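Local coordinates for protein GH62 hydrolase (Scytalidium thermophilum, PDB 4PVA) that hydrolyses alpha-L-arabinofuranosyl linkages, probably releasing arabinose side groups from arabinoxylan during lignocellulose breakdown, at residues K150-N155 with S205-V210; N158-D163 with S184-H189; G121-S126 with V142-G147; W165-D170 with H180-D185. One frame throughout, in Å; residues are numbered along the deposited sequence. Where two conformers were deposited one is given.

How the contacts relate
The four contacts fall in two neighbouring blades of the five-bladed beta-propeller expected of family 62 hydrolases, with centres 11 to 16 Å apart. Contact 3 comes first along the chain and lies at the outer edge of the blade 101-142; the other three follow it and lie in or against the blade 162-212. Contact 4 pairs that blade's first two strands, and contact 2 takes in the far end of the same strand pair and the loops beyond it, sharing Ser-184 and Asp-185 with contact 4. Contact 1 sets helix 150-155 beside the blade's last strand, 208-212. Trp-161 of contact 2 packs on Asn-122 and Tyr-144 of contact 3, and Leu-181 of contact 4 on Ala-123, Phe-143 and Tyr-144, which joins the two blades.

Contact 1: residues K150-N155 with S205-V210; sequences KIIADN and SEPEIV
Glu-206 and Ile-151 make the one hydrogen bond between helix 150-155 and the segment 205-210. In the conformer described here, one of two deposited for Glu-206, the side chain leaves its backbone extended and then bends at chi2 (74°), which turns the carboxylate to the first turn of the helix. There Glu-206 OE1 accepts from Ile-151 N at 3.0 Å, nearly along its own C-O bond. Two further polar links stay within the segment 150-155. Lys-150 NZ lies 2.8 Å from Asp-154 OD2, a salt bridge on the syn lone pair that spans four residues, and Asn-155 ND2 donates to Ile-151 O at 2.8 Å, in the plane of both amide and carbonyl.

The apolar contacts centre on Ile-151, whose two branches divide the work. CG2 rests on the Pro-207 ring, 3.9 Å from Pro-207 CB, while CD1 reaches Ile-209 CG1 at 4.0 Å. Ile-152 CD1 meets Pro-207 CG at 4.0 Å, the two side chains crossing at about a right angle. Asn-155 ND2 also touches this patch, 4.0 Å from Ile-209 CD1. An alanine at Asn-155 would lose the amide, which is likely to leave Ile-151 O without this side-chain donor and to open a gap beside Ile-209. The arrangement is that of a short helix packed on the outermost strand, 208-212, of a four-stranded antiparallel propeller blade.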
loop_
_atom_site.group_PDB
_atom_site.type_symbol
_atom_site.label_atom_id
_atom_site.label_comp_id
_atom_site.label_asym_id
_atom_site.label_seq_id
_atom_site.Cartn_x
_atom_site.Cartn_y
_atom_site.Cartn_z
ATOM N N LYS A 150 -22.848 -4.772 -1.067
ATOM C CA LYS A 150 -23.438 -6.062 -1.347
ATOM C C LYS A 150 -22.506 -7.005 -2.091
ATOM O O LYS A 150 -22.386 -8.166 -1.746
ATOM C CB LYS A 150 -24.703 -5.874 -2.179
ATOM C CG LYS A 150 -25.406 -7.188 -2.441
ATOM C CD LYS A 150 -26.756 -6.950 -3.091
ATOM C CE LYS A 150 -27.565 -8.217 -3.126
ATOM N NZ LYS A 150 -26.953 -9.233 -3.998
ATOM N N ILE A 151 -21.826 -6.531 -3.137
ATOM C CA ILE A 151 -21.009 -7.429 -3.943
ATOM C C ILE A 151 -19.862 -8.011 -3.114
ATOM O O ILE A 151 -19.449 -9.136 -3.315
ATOM C CB ILE A 151 -20.496 -6.740 -5.219
ATOM C CG1 ILE A 151 -19.921 -7.783 -6.171
ATOM C CG2 ILE A 151 -19.482 -5.661 -4.931
ATOM C CD1 ILE A 151 -19.641 -7.230 -7.569
ATOM N N ILE A 152 -19.343 -7.227 -2.186
ATOM C CA ILE A 152 -18.247 -7.678 -1.335
ATOM C C ILE A 152 -18.819 -8.658 -0.281
ATOM O O ILE A 152 -18.293 -9.751 -0.110
ATOM C CB ILE A 152 -17.486 -6.515 -0.690
ATOM C CG1 ILE A 152 -16.941 -5.634 -1.791
ATOM C CG2 ILE A 152 -16.343 -7.032 0.169
ATOM C CD1 ILE A 152 -16.077 -4.496 -1.313
ATOM N N ALA A 153 -19.942 -8.317 0.377
ATOM C CA ALA A 153 -20.591 -9.255 1.301
ATOM C C ALA A 153 -20.963 -10.586 0.635
ATOM O O ALA A 153 -20.830 -11.662 1.241
ATOM C CB ALA A 153 -21.823 -8.612 1.954
ATOM N N ASP A 154 -21.360 -10.528 -0.629
ATOM C CA ASP A 154 -21.756 -11.741 -1.342
ATOM C C ASP A 154 -20.592 -12.615 -1.733
ATOM O O ASP A 154 -20.776 -13.806 -1.998
ATOM C CB ASP A 154 -22.490 -11.398 -2.627
ATOM C CG ASP A 154 -23.920 -10.921 -2.405
ATOM O OD1 ASP A 154 -24.457 -11.030 -1.279
ATOM O OD2 ASP A 154 -24.493 -10.386 -3.391
ATOM N N ASN A 155 -19.387 -12.057 -1.840
ATOM C CA ASN A 155 -18.245 -12.822 -2.380
ATOM C C ASN A 155 -17.083 -12.992 -1.407
ATOM O O ASN A 155 -16.090 -13.629 -1.743
ATOM C CB ASN A 155 -17.746 -12.134 -3.650
ATOM C CG ASN A 155 -18.683 -12.326 -4.812
ATOM O OD1 ASN A 155 -18.717 -13.407 -5.407
ATOM N ND2 ASN A 155 -19.479 -11.320 -5.107
ATOM N N SER A 205 -19.015 4.551 -6.144
ATOM C CA SER A 205 -19.989 3.653 -6.722
ATOM C C SER A 205 -19.990 2.267 -6.068
ATOM O O SER A 205 -19.076 1.915 -5.308
ATOM C CB SER A 205 -19.649 3.459 -8.198
ATOM O OG SER A 205 -18.345 2.884 -8.321
ATOM N N GLU A 206 -20.966 1.444 -6.408
ATOM C CA GLU A 206 -20.931 0.039 -5.990
ATOM C C GLU A 206 -19.695 -0.558 -6.637
ATOM O O GLU A 206 -19.399 -0.293 -7.790
ATOM C CB GLU A 206 -22.177 -0.726 -6.460
ATOM C CG GLU A 206 -22.201 -2.225 -6.138
ATOM C CD GLU A 206 -22.479 -2.569 -4.677
ATOM O OE1 GLU A 206 -22.365 -3.821 -4.315
ATOM O OE2 GLU A 206 -22.831 -1.562 -3.949
ATOM N N PRO A 207 -18.935 -1.363 -5.899
ATOM C CA PRO A 207 -17.729 -1.918 -6.516
ATOM C C PRO A 207 -18.044 -2.909 -7.603
ATOM O O PRO A 207 -19.107 -3.531 -7.616
ATOM C CB PRO A 207 -17.018 -2.637 -5.355
ATOM C CG PRO A 207 -17.693 -2.152 -4.107
ATOM C CD PRO A 207 -19.062 -1.739 -4.481
ATOM N N GLU A 208 -17.082 -3.065 -8.501
ATOM C CA GLU A 208 -17.070 -4.130 -9.508
ATOM C C GLU A 208 -15.871 -5.025 -9.214
ATOM O O GLU A 208 -14.818 -4.535 -8.756
ATOM C CB GLU A 208 -16.974 -3.498 -10.904
ATOM C CG GLU A 208 -18.251 -2.691 -11.222
ATOM C CD GLU A 208 -18.246 -1.964 -12.557
ATOM O OE1 GLU A 208 -17.175 -1.848 -13.166
ATOM O OE2 GLU A 208 -19.336 -1.490 -12.986
ATOM N N ILE A 209 -15.981 -6.309 -9.506
ATOM C CA ILE A 209 -14.842 -7.208 -9.446
ATOM C C ILE A 209 -14.013 -6.995 -10.699
ATOM O O ILE A 209 -14.524 -7.221 -11.811
ATOM C CB ILE A 209 -15.299 -8.683 -9.325
ATOM C CG1 ILE A 209 -16.012 -8.909 -7.989
ATOM C CG2 ILE A 209 -14.087 -9.593 -9.455
ATOM C CD1 ILE A 209 -16.712 -10.245 -7.847
ATOM N N VAL A 210 -12.769 -6.549 -10.559
ATOM C CA VAL A 210 -11.963 -6.264 -11.736
ATOM C C VAL A 210 -11.006 -7.398 -12.075
ATOM O O VAL A 210 -10.686 -7.575 -13.232
ATOM C CB VAL A 210 -11.217 -4.926 -11.632
ATOM C CG1 VAL A 210 -12.185 -3.740 -11.637
ATOM C CG2 VAL A 210 -10.323 -4.904 -10.455
#

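Contact 2: residues N158-D163 with S184-H189; sequences NGYWVD and SDDNGH
Ser-184 pairs with Val-162 as an antiparallel hydrogen-bonded pair: Ser-184 N donates to Val-162 O at 2.9 Å in a nearly straight bond, and Val-162 N returns one to Ser-184 O at 3.0 Å. That same Ser-184 O sits at the edge of the Trp-161 indole, 3.4 Å from CD1, while Trp-161 NE1 is hydrogen-bonded to Ser-183 OG. A water joins Ser-184 OG to Asp-163 O.

At Asp-185 the pairing loses its regularity. Asp-185 O receives Tyr-160 N at 3.0 Å, but from well above the carbonyl plane, and Gly-159 CA also approaches it at 3.2 Å, too close for a side chain on that side of Gly-159. With CG between the backbone N and the carbonyl carbon (chi1 61°), the Asp-185 carboxylate points into its own loop, where OD1 takes Asn-187 N and His-189 N from opposite faces. OD2 accepts His-189 ND1 at 2.7 Å on its syn lone pair, and is hydrogen-bonded to Tyr-191 OH as well.

The Asp-186 side chain points back to the segment 158-163. Its OD2 lies at the edge of the Tyr-160 ring, 3.7 Å from CD2, the ring and carboxylate planes nearly perpendicular, and its OD1 touches Val-162 CG2. Asn-187 OD1 is linked by a second water to Asn-158 N. The Asp-185 side chain thus forms an Asx turn with a His-carboxylate bond, shaping the tight connection from strand 178-184 to strand 189-196 within one propeller blade.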
loop_
_atom_site.group_PDB
_atom_site.type_symbol
_atom_site.label_atom_id
_atom_site.label_comp_id
_atom_site.label_asym_id
_atom_site.label_seq_id
_atom_site.Cartn_x
_atom_site.Cartn_y
_atom_site.Cartn_z
ATOM N N ASN A 158 -15.046 -16.520 3.784
ATOM C CA ASN A 158 -14.404 -16.456 5.092
ATOM C C ASN A 158 -13.275 -15.449 5.134
ATOM O O ASN A 158 -12.458 -15.479 6.031
ATOM C CB ASN A 158 -13.853 -17.841 5.460
ATOM C CG ASN A 158 -14.948 -18.871 5.611
ATOM O OD1 ASN A 158 -16.001 -18.595 6.182
ATOM N ND2 ASN A 158 -14.714 -20.056 5.064
ATOM N N GLY A 159 -13.252 -14.538 4.172
ATOM C CA GLY A 159 -12.216 -13.506 4.099
ATOM C C GLY A 159 -12.518 -12.284 4.921
ATOM O O GLY A 159 -13.327 -12.293 5.846
ATOM N N TYR A 160 -11.868 -11.195 4.562
ATOM C CA TYR A 160 -11.850 -9.947 5.303
ATOM C C TYR A 160 -11.667 -8.843 4.275
ATOM O O TYR A 160 -10.855 -8.980 3.373
ATOM C CB TYR A 160 -10.647 -9.902 6.239
ATOM C CG TYR A 160 -10.582 -11.054 7.219
ATOM C CD1 TYR A 160 -11.435 -11.123 8.297
ATOM C CD2 TYR A 160 -9.706 -12.100 7.004
ATOM C CE1 TYR A 160 -11.383 -12.212 9.182
ATOM C CE2 TYR A 160 -9.629 -13.174 7.872
ATOM C CZ TYR A 160 -10.476 -13.222 8.941
ATOM O OH TYR A 160 -10.382 -14.315 9.796
ATOM N N TRP A 161 -12.418 -7.761 4.430
ATOM C CA TRP A 161 -12.400 -6.646 3.495
ATOM C C TRP A 161 -11.265 -5.733 3.909
ATOM O O TRP A 161 -11.338 -5.071 4.952
ATOM C CB TRP A 161 -13.732 -5.918 3.520
ATOM C CG TRP A 161 -13.845 -4.814 2.545
ATOM C CD1 TRP A 161 -13.179 -4.657 1.362
ATOM C CD2 TRP A 161 -14.714 -3.704 2.663
ATOM N NE1 TRP A 161 -13.568 -3.498 0.742
ATOM C CE2 TRP A 161 -14.538 -2.910 1.513
ATOM C CE3 TRP A 161 -15.636 -3.281 3.649
ATOM C CZ2 TRP A 161 -15.248 -1.725 1.313
ATOM C CZ3 TRP A 161 -16.340 -2.133 3.422
ATOM C CH2 TRP A 161 -16.142 -1.362 2.281
ATOM N N VAL A 162 -10.223 -5.648 3.081
ATOM C CA VAL A 162 -8.949 -5.065 3.494
ATOM C C VAL A 162 -8.267 -4.345 2.325
ATOM O O VAL A 162 -8.579 -4.574 1.140
ATOM C CB VAL A 162 -7.971 -6.155 4.048
ATOM C CG1 VAL A 162 -8.543 -6.846 5.259
ATOM C CG2 VAL A 162 -7.620 -7.192 2.987
ATOM N N ASP A 163 -7.277 -3.530 2.678
ATOM C CA ASP A 163 -6.250 -3.031 1.776
ATOM C C ASP A 163 -6.782 -2.078 0.745
ATOM O O ASP A 163 -6.854 -2.362 -0.480
ATOM C CB ASP A 163 -5.459 -4.185 1.160
ATOM C CG ASP A 163 -4.715 -4.961 2.199
ATOM O OD1 ASP A 163 -4.771 -4.610 3.408
ATOM O OD2 ASP A 163 -4.036 -5.934 1.881
ATOM N N SER A 184 -9.533 -5.465 -1.465
ATOM C CA SER A 184 -9.440 -6.924 -1.560
ATOM C C SER A 184 -10.333 -7.564 -0.497
ATOM O O SER A 184 -10.746 -6.897 0.450
ATOM C CB SER A 184 -7.982 -7.365 -1.335
ATOM O OG SER A 184 -7.130 -6.946 -2.406
ATOM N N ASP A 185 -10.551 -8.875 -0.625
ATOM C CA ASP A 185 -11.368 -9.597 0.364
ATOM C C ASP A 185 -10.663 -10.806 0.957
ATOM O O ASP A 185 -11.320 -11.590 1.678
ATOM C CB ASP A 185 -12.727 -9.989 -0.199
ATOM C CG ASP A 185 -12.655 -10.913 -1.387
ATOM O OD1 ASP A 185 -11.554 -11.310 -1.811
ATOM O OD2 ASP A 185 -13.752 -11.233 -1.910
ATOM N N ASP A 186 -9.366 -11.006 0.741
ATOM C CA ASP A 186 -8.714 -12.224 1.168
ATOM C C ASP A 186 -9.493 -13.456 0.722
ATOM O O ASP A 186 -9.438 -14.522 1.367
ATOM C CB ASP A 186 -8.518 -12.214 2.700
ATOM C CG ASP A 186 -7.411 -11.303 3.157
ATOM O OD1 ASP A 186 -6.686 -10.743 2.312
ATOM O OD2 ASP A 186 -7.326 -11.116 4.385
ATOM N N ASN A 187 -10.178 -13.349 -0.387
ATOM C CA ASN A 187 -10.938 -14.447 -0.955
ATOM C C ASN A 187 -10.840 -14.472 -2.459
ATOM O O ASN A 187 -11.732 -14.958 -3.118
ATOM C CB ASN A 187 -12.411 -14.416 -0.494
ATOM C CG ASN A 187 -13.085 -15.763 -0.632
ATOM O OD1 ASN A 187 -12.470 -16.788 -0.358
ATOM N ND2 ASN A 187 -14.315 -15.774 -1.052
ATOM N N GLY A 188 -9.760 -13.955 -2.996
ATOM C CA GLY A 188 -9.467 -14.089 -4.411
ATOM C C GLY A 188 -10.043 -13.024 -5.319
ATOM O O GLY A 188 -9.955 -13.158 -6.522
ATOM N N HIS A 189 -10.603 -11.959 -4.766
ATOM C CA HIS A 189 -11.179 -10.867 -5.580
ATOM C C HIS A 189 -10.454 -9.555 -5.352
ATOM O O HIS A 189 -10.006 -9.254 -4.241
ATOM C CB HIS A 189 -12.664 -10.655 -5.280
ATOM C CG HIS A 189 -13.479 -11.915 -5.336
ATOM N ND1 HIS A 189 -13.878 -12.580 -4.202
ATOM C CD2 HIS A 189 -13.914 -12.648 -6.387
ATOM C CE1 HIS A 189 -14.540 -13.669 -4.558
ATOM N NE2 HIS A 189 -14.583 -13.730 -5.867
HETATM O O HOH W 1 -13.734 -18.069 1.985
HETATM O O HOH W 2 -5.872 -4.478 -2.171
#

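Contact 3: residues G121-S126 with V142-G147; sequences GNAAYS and VFYPNG
Asn-122 extends toward Tyr-144 because its CG stands opposite the backbone N (chi1 -167°), and the amide then lies nearly coplanar with the Tyr-144 ring. In Tyr-125 CG instead sits between the backbone N and the carbonyl carbon (chi1 64°), which brings the CD1 edge of the ring to Phe-143.

The Asn-122 amide works at both ends. ND2 donates to Tyr-144 O at 3.0 Å, with the acceptor in the amide plane, while OD1 takes Ala-123 N of its own segment at 2.7 Å and rests at the edge of the tyrosine ring, 3.5 Å from Tyr-144 CD2. Tyr-144 O is gripped twice, since Gly-147 N reaches its other face to close the type I turn from Tyr-144 to Gly-147. Val-142 lies across Asn-122 at about a right angle, its CB 3.5 Å from Asn-122 ND2.

In the backbone, Ala-124 and Val-142 form an antiparallel non-hydrogen-bonded pair, and Phe-143 N donates to Ala-123 O at 2.9 Å just beyond it. Tyr-125 CD1 lies over one face of the Phe-143 ring, toward its rim and 3.7 Å from CZ; the two planes meet obliquely, at 47°. Ala-123 CB touches both rings of the other segment, 3.9 Å from Phe-143 CD2 and at the edge of Tyr-144.

Strand 141-142 is the outer edge of the antiparallel sheet 101-142, beside strand 123-128. From there Ala-123, Phe-143 and Tyr-144 press on Leu-181 of strand 178-184 in the next blade, and Tyr-144 OH is hydrogen-bonded to Ser-193 OG of strand 189-196. Helix 150-155 follows shortly after the turn.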
loop_
_atom_site.group_PDB
_atom_site.type_symbol
_atom_site.label_atom_id
_atom_site.label_comp_id
_atom_site.label_asym_id
_atom_site.label_seq_id
_atom_site.Cartn_x
_atom_site.Cartn_y
_atom_site.Cartn_z
ATOM N N GLY A 121 -12.558 -1.597 9.385
ATOM C CA GLY A 121 -13.768 -2.354 9.211
ATOM C C GLY A 121 -14.483 -1.966 7.920
ATOM O O GLY A 121 -15.188 -2.806 7.345
ATOM N N ASN A 122 -14.294 -0.731 7.447
ATOM C CA ASN A 122 -14.787 -0.223 6.165
ATOM C C ASN A 122 -13.600 0.440 5.529
ATOM O O ASN A 122 -12.518 0.536 6.130
ATOM C CB ASN A 122 -15.914 0.834 6.470
ATOM C CG ASN A 122 -16.805 1.302 5.271
ATOM O OD1 ASN A 122 -16.467 1.306 4.089
ATOM N ND2 ASN A 122 -18.047 1.755 5.647
ATOM N N ALA A 123 -13.784 0.939 4.332
ATOM C CA ALA A 123 -12.821 1.799 3.676
ATOM C C ALA A 123 -12.899 3.189 4.258
ATOM O O ALA A 123 -13.969 3.819 4.189
ATOM C CB ALA A 123 -13.092 1.827 2.171
ATOM N N ALA A 124 -11.837 3.671 4.870
ATOM C CA ALA A 124 -11.862 4.878 5.640
ATOM C C ALA A 124 -10.807 5.860 5.188
ATOM O O ALA A 124 -9.853 5.505 4.495
ATOM C CB ALA A 124 -11.685 4.563 7.107
ATOM N N TYR A 125 -10.974 7.121 5.572
ATOM C CA TYR A 125 -9.977 8.132 5.331
ATOM C C TYR A 125 -9.949 9.149 6.473
ATOM O O TYR A 125 -10.993 9.391 7.157
ATOM C CB TYR A 125 -10.169 8.847 3.984
ATOM C CG TYR A 125 -11.450 9.641 3.899
ATOM C CD1 TYR A 125 -12.648 9.028 3.549
ATOM C CD2 TYR A 125 -11.454 11.011 4.216
ATOM C CE1 TYR A 125 -13.829 9.757 3.524
ATOM C CE2 TYR A 125 -12.637 11.744 4.181
ATOM C CZ TYR A 125 -13.787 11.101 3.823
ATOM O OH TYR A 125 -15.011 11.778 3.797
ATOM N N SER A 126 -8.776 9.734 6.662
ATOM C CA SER A 126 -8.588 10.895 7.521
ATOM C C SER A 126 -7.889 11.951 6.659
ATOM O O SER A 126 -7.265 11.607 5.628
ATOM C CB SER A 126 -7.754 10.532 8.754
ATOM O OG SER A 126 -8.417 9.628 9.602
ATOM N N VAL A 142 -15.918 7.279 6.343
ATOM C CA VAL A 142 -15.918 6.114 5.452
ATOM C C VAL A 142 -16.333 6.470 4.034
ATOM O O VAL A 142 -17.104 7.415 3.791
ATOM C CB VAL A 142 -16.755 4.957 6.008
ATOM C CG1 VAL A 142 -16.167 4.522 7.341
ATOM C CG2 VAL A 142 -18.230 5.307 6.103
ATOM N N PHE A 143 -15.791 5.733 3.068
ATOM C CA PHE A 143 -16.147 5.903 1.669
ATOM C C PHE A 143 -17.514 5.321 1.322
ATOM O O PHE A 143 -18.074 5.710 0.299
ATOM C CB PHE A 143 -15.078 5.289 0.731
ATOM C CG PHE A 143 -13.798 6.063 0.668
ATOM C CD1 PHE A 143 -13.708 7.199 -0.087
ATOM C CD2 PHE A 143 -12.645 5.624 1.336
ATOM C CE1 PHE A 143 -12.541 7.900 -0.194
ATOM C CE2 PHE A 143 -11.476 6.329 1.248
ATOM C CZ PHE A 143 -11.411 7.465 0.481
ATOM N N TYR A 144 -17.974 4.336 2.077
ATOM C CA TYR A 144 -19.240 3.651 1.832
ATOM C C TYR A 144 -20.133 3.880 3.034
ATOM O O TYR A 144 -20.092 3.124 3.983
ATOM C CB TYR A 144 -19.040 2.163 1.568
ATOM C CG TYR A 144 -18.109 1.863 0.389
ATOM C CD1 TYR A 144 -18.596 1.799 -0.914
ATOM C CD2 TYR A 144 -16.755 1.623 0.590
ATOM C CE1 TYR A 144 -17.765 1.478 -1.973
ATOM C CE2 TYR A 144 -15.905 1.314 -0.462
ATOM C CZ TYR A 144 -16.433 1.230 -1.733
ATOM O OH TYR A 144 -15.593 0.845 -2.773
ATOM N N PRO A 145 -20.918 4.979 3.017
ATOM C CA PRO A 145 -21.686 5.384 4.213
ATOM C C PRO A 145 -22.638 4.323 4.764
ATOM O O PRO A 145 -22.922 4.331 5.973
ATOM C CB PRO A 145 -22.447 6.608 3.728
ATOM C CG PRO A 145 -21.670 7.135 2.601
ATOM C CD PRO A 145 -21.095 5.934 1.914
ATOM N N ASN A 146 -23.150 3.429 3.937
ATOM C CA ASN A 146 -24.100 2.417 4.424
ATOM C C ASN A 146 -23.437 1.143 4.869
ATOM O O ASN A 146 -24.141 0.252 5.350
ATOM C CB ASN A 146 -25.162 2.130 3.373
ATOM C CG ASN A 146 -25.979 3.351 3.081
ATOM O OD1 ASN A 146 -26.428 4.023 4.013
ATOM N ND2 ASN A 146 -26.095 3.702 1.819
ATOM N N GLY A 147 -22.113 1.030 4.730
ATOM C CA GLY A 147 -21.444 -0.201 5.144
ATOM C C GLY A 147 -20.874 -1.007 3.990
ATOM O O GLY A 147 -20.701 -0.524 2.846
#

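Contact 4: residues W165-D170 with H180-D185; sequences WVVCDD and HLFSSD. With PO4 (phosphate ion), chain G.
The His-180 imidazole meets Val-167 O and a phosphate oxygen at its edge: Val-167 O lies 3.6 Å from CD2, and NE2 donates to phosphate O2 in an almost straight bond at 2.9 Å. The Phe-182 ring likewise takes Trp-165 O at its edge, and the Trp-165 indole, hydrogen-bonded through NE1 to Ile-226 O, meets Tyr-227 in a T-shaped pair.

These rings belong to the beta hairpin of strands 162-168 and 178-184, the first two of a propeller blade. Trp-165 with Phe-182 and Val-167 with His-180 are hydrogen-bonded pairs, each with two N-H...O bonds; Val-166 with Leu-181 is the non-hydrogen-bonded pair between them. On one face Val-167 CG1 touches Phe-182 CE1 at 3.9 Å, and on the other Val-166 CG2 meets Leu-181 CD1 at 3.8 Å.

The phosphate, probably from the crystallisation liquor, is also held by Ile-261 N and Asp-262 N. A leucine in place of His-180 would remove both ring nitrogens, and would probably leave this anion without its imidazole donor and Arg-192 without its bond to ND1. Asp-169 OD2, hydrogen-bonded to Leu-178 N, comes within 2.6 Å of phosphate O2.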
loop_
_atom_site.group_PDB
_atom_site.type_symbol
_atom_site.label_atom_id
_atom_site.label_comp_id
_atom_site.label_asym_id
_atom_site.label_seq_id
_atom_site.Cartn_x
_atom_site.Cartn_y
_atom_site.Cartn_z
ATOM N N TRP A 165 -7.036 1.292 -1.579
ATOM C CA TRP A 165 -6.107 2.063 -2.411
ATOM C C TRP A 165 -6.855 3.021 -3.312
ATOM O O TRP A 165 -7.684 2.574 -4.118
ATOM C CB TRP A 165 -5.279 1.097 -3.291
ATOM C CG TRP A 165 -4.262 1.792 -4.124
ATOM C CD1 TRP A 165 -4.424 2.349 -5.361
ATOM C CD2 TRP A 165 -2.911 2.010 -3.765
ATOM N NE1 TRP A 165 -3.248 2.919 -5.786
ATOM C CE2 TRP A 165 -2.313 2.733 -4.806
ATOM C CE3 TRP A 165 -2.149 1.693 -2.646
ATOM C CZ2 TRP A 165 -0.981 3.088 -4.790
ATOM C CZ3 TRP A 165 -0.822 2.083 -2.622
ATOM C CH2 TRP A 165 -0.261 2.765 -3.677
ATOM N N VAL A 166 -6.556 4.308 -3.231
ATOM C CA VAL A 166 -7.110 5.295 -4.148
ATOM C C VAL A 166 -6.088 5.697 -5.208
ATOM O O VAL A 166 -4.908 5.907 -4.917
ATOM C CB VAL A 166 -7.570 6.566 -3.383
ATOM C CG1 VAL A 166 -7.896 7.737 -4.300
ATOM C CG2 VAL A 166 -8.731 6.222 -2.487
ATOM N N VAL A 167 -6.565 5.843 -6.437
ATOM C CA VAL A 167 -5.791 6.450 -7.505
ATOM C C VAL A 167 -6.728 7.197 -8.429
ATOM O O VAL A 167 -7.788 6.702 -8.782
ATOM C CB VAL A 167 -4.911 5.405 -8.244
ATOM C CG1 VAL A 167 -5.756 4.264 -8.778
ATOM C CG2 VAL A 167 -4.111 6.063 -9.372
ATOM N N CYS A 168 -6.319 8.394 -8.815
ATOM C CA CYS A 168 -7.130 9.274 -9.654
ATOM C C CYS A 168 -6.460 9.492 -10.984
ATOM O O CYS A 168 -5.244 9.607 -11.046
ATOM C CB CYS A 168 -7.363 10.629 -8.960
ATOM S SG CYS A 168 -7.945 10.487 -7.251
ATOM N N ASP A 169 -7.254 9.519 -12.062
ATOM C CA ASP A 169 -6.684 9.840 -13.393
ATOM C C ASP A 169 -6.421 11.346 -13.487
ATOM O O ASP A 169 -6.739 12.105 -12.567
ATOM C CB ASP A 169 -7.542 9.278 -14.546
ATOM C CG ASP A 169 -8.907 9.987 -14.716
ATOM O OD1 ASP A 169 -8.901 11.250 -14.706
ATOM O OD2 ASP A 169 -9.943 9.317 -14.942
ATOM N N ASP A 170 -5.724 11.750 -14.539
ATOM C CA ASP A 170 -5.323 13.165 -14.644
ATOM C C ASP A 170 -6.110 13.880 -15.741
ATOM O O ASP A 170 -5.607 14.866 -16.326
ATOM C CB ASP A 170 -3.798 13.326 -14.773
ATOM C CG ASP A 170 -3.293 12.973 -16.117
ATOM O OD1 ASP A 170 -4.072 12.398 -16.895
ATOM O OD2 ASP A 170 -2.109 13.273 -16.432
ATOM N N HIS A 180 -10.572 6.274 -8.267
ATOM C CA HIS A 180 -10.889 4.843 -8.124
ATOM C C HIS A 180 -10.419 4.381 -6.763
ATOM O O HIS A 180 -9.385 4.793 -6.292
ATOM C CB HIS A 180 -10.164 4.053 -9.210
ATOM C CG HIS A 180 -10.517 4.476 -10.586
ATOM N ND1 HIS A 180 -11.476 3.855 -11.343
ATOM C CD2 HIS A 180 -9.992 5.453 -11.353
ATOM C CE1 HIS A 180 -11.532 4.444 -12.526
ATOM N NE2 HIS A 180 -10.632 5.400 -12.560
ATOM N N LEU A 181 -11.202 3.525 -6.140
ATOM C CA LEU A 181 -10.912 2.945 -4.844
ATOM C C LEU A 181 -10.913 1.424 -5.022
ATOM O O LEU A 181 -11.954 0.821 -5.297
ATOM C CB LEU A 181 -11.968 3.350 -3.819
ATOM C CG LEU A 181 -11.919 2.688 -2.458
ATOM C CD1 LEU A 181 -10.646 2.978 -1.743
ATOM C CD2 LEU A 181 -13.098 3.215 -1.659
ATOM N N PHE A 182 -9.746 0.832 -4.854
ATOM C CA PHE A 182 -9.543 -0.607 -4.943
ATOM C C PHE A 182 -9.501 -1.212 -3.568
ATOM O O PHE A 182 -9.067 -0.574 -2.600
ATOM C CB PHE A 182 -8.234 -0.923 -5.663
ATOM C CG PHE A 182 -8.242 -0.591 -7.137
ATOM C CD1 PHE A 182 -7.950 0.711 -7.577
ATOM C CD2 PHE A 182 -8.462 -1.565 -8.106
ATOM C CE1 PHE A 182 -7.915 1.019 -8.907
ATOM C CE2 PHE A 182 -8.421 -1.264 -9.442
ATOM C CZ PHE A 182 -8.160 0.033 -9.856
ATOM N N SER A 183 -9.931 -2.470 -3.453
ATOM C CA SER A 183 -9.877 -3.197 -2.205
ATOM C C SER A 183 -9.885 -4.695 -2.477
ATOM O O SER A 183 -10.219 -5.150 -3.571
ATOM C CB SER A 183 -11.052 -2.775 -1.316
ATOM O OG SER A 183 -12.312 -3.104 -1.867
ATOM N N SER A 184 -9.533 -5.465 -1.465
ATOM C CA SER A 184 -9.440 -6.924 -1.560
ATOM C C SER A 184 -10.333 -7.564 -0.497
ATOM O O SER A 184 -10.746 -6.897 0.450
ATOM C CB SER A 184 -7.982 -7.365 -1.335
ATOM O OG SER A 184 -7.130 -6.946 -2.406
ATOM N N ASP A 185 -10.551 -8.875 -0.625
ATOM C CA ASP A 185 -11.368 -9.597 0.364
ATOM C C ASP A 185 -10.663 -10.806 0.957
ATOM O O ASP A 185 -11.320 -11.590 1.678
ATOM C CB ASP A 185 -12.727 -9.989 -0.199
ATOM C CG ASP A 185 -12.655 -10.913 -1.387
ATOM O OD1 ASP A 185 -11.554 -11.310 -1.811
ATOM O OD2 ASP A 185 -13.752 -11.233 -1.910
HETATM P P PO4 G . -9.476 5.870 -16.150
HETATM O O1 PO4 G . -10.126 4.517 -16.054
HETATM O O2 PO4 G . -9.863 6.744 -14.976
HETATM O O3 PO4 G . -10.003 6.563 -17.404
HETATM O O4 PO4 G . -7.943 5.647 -16.281
#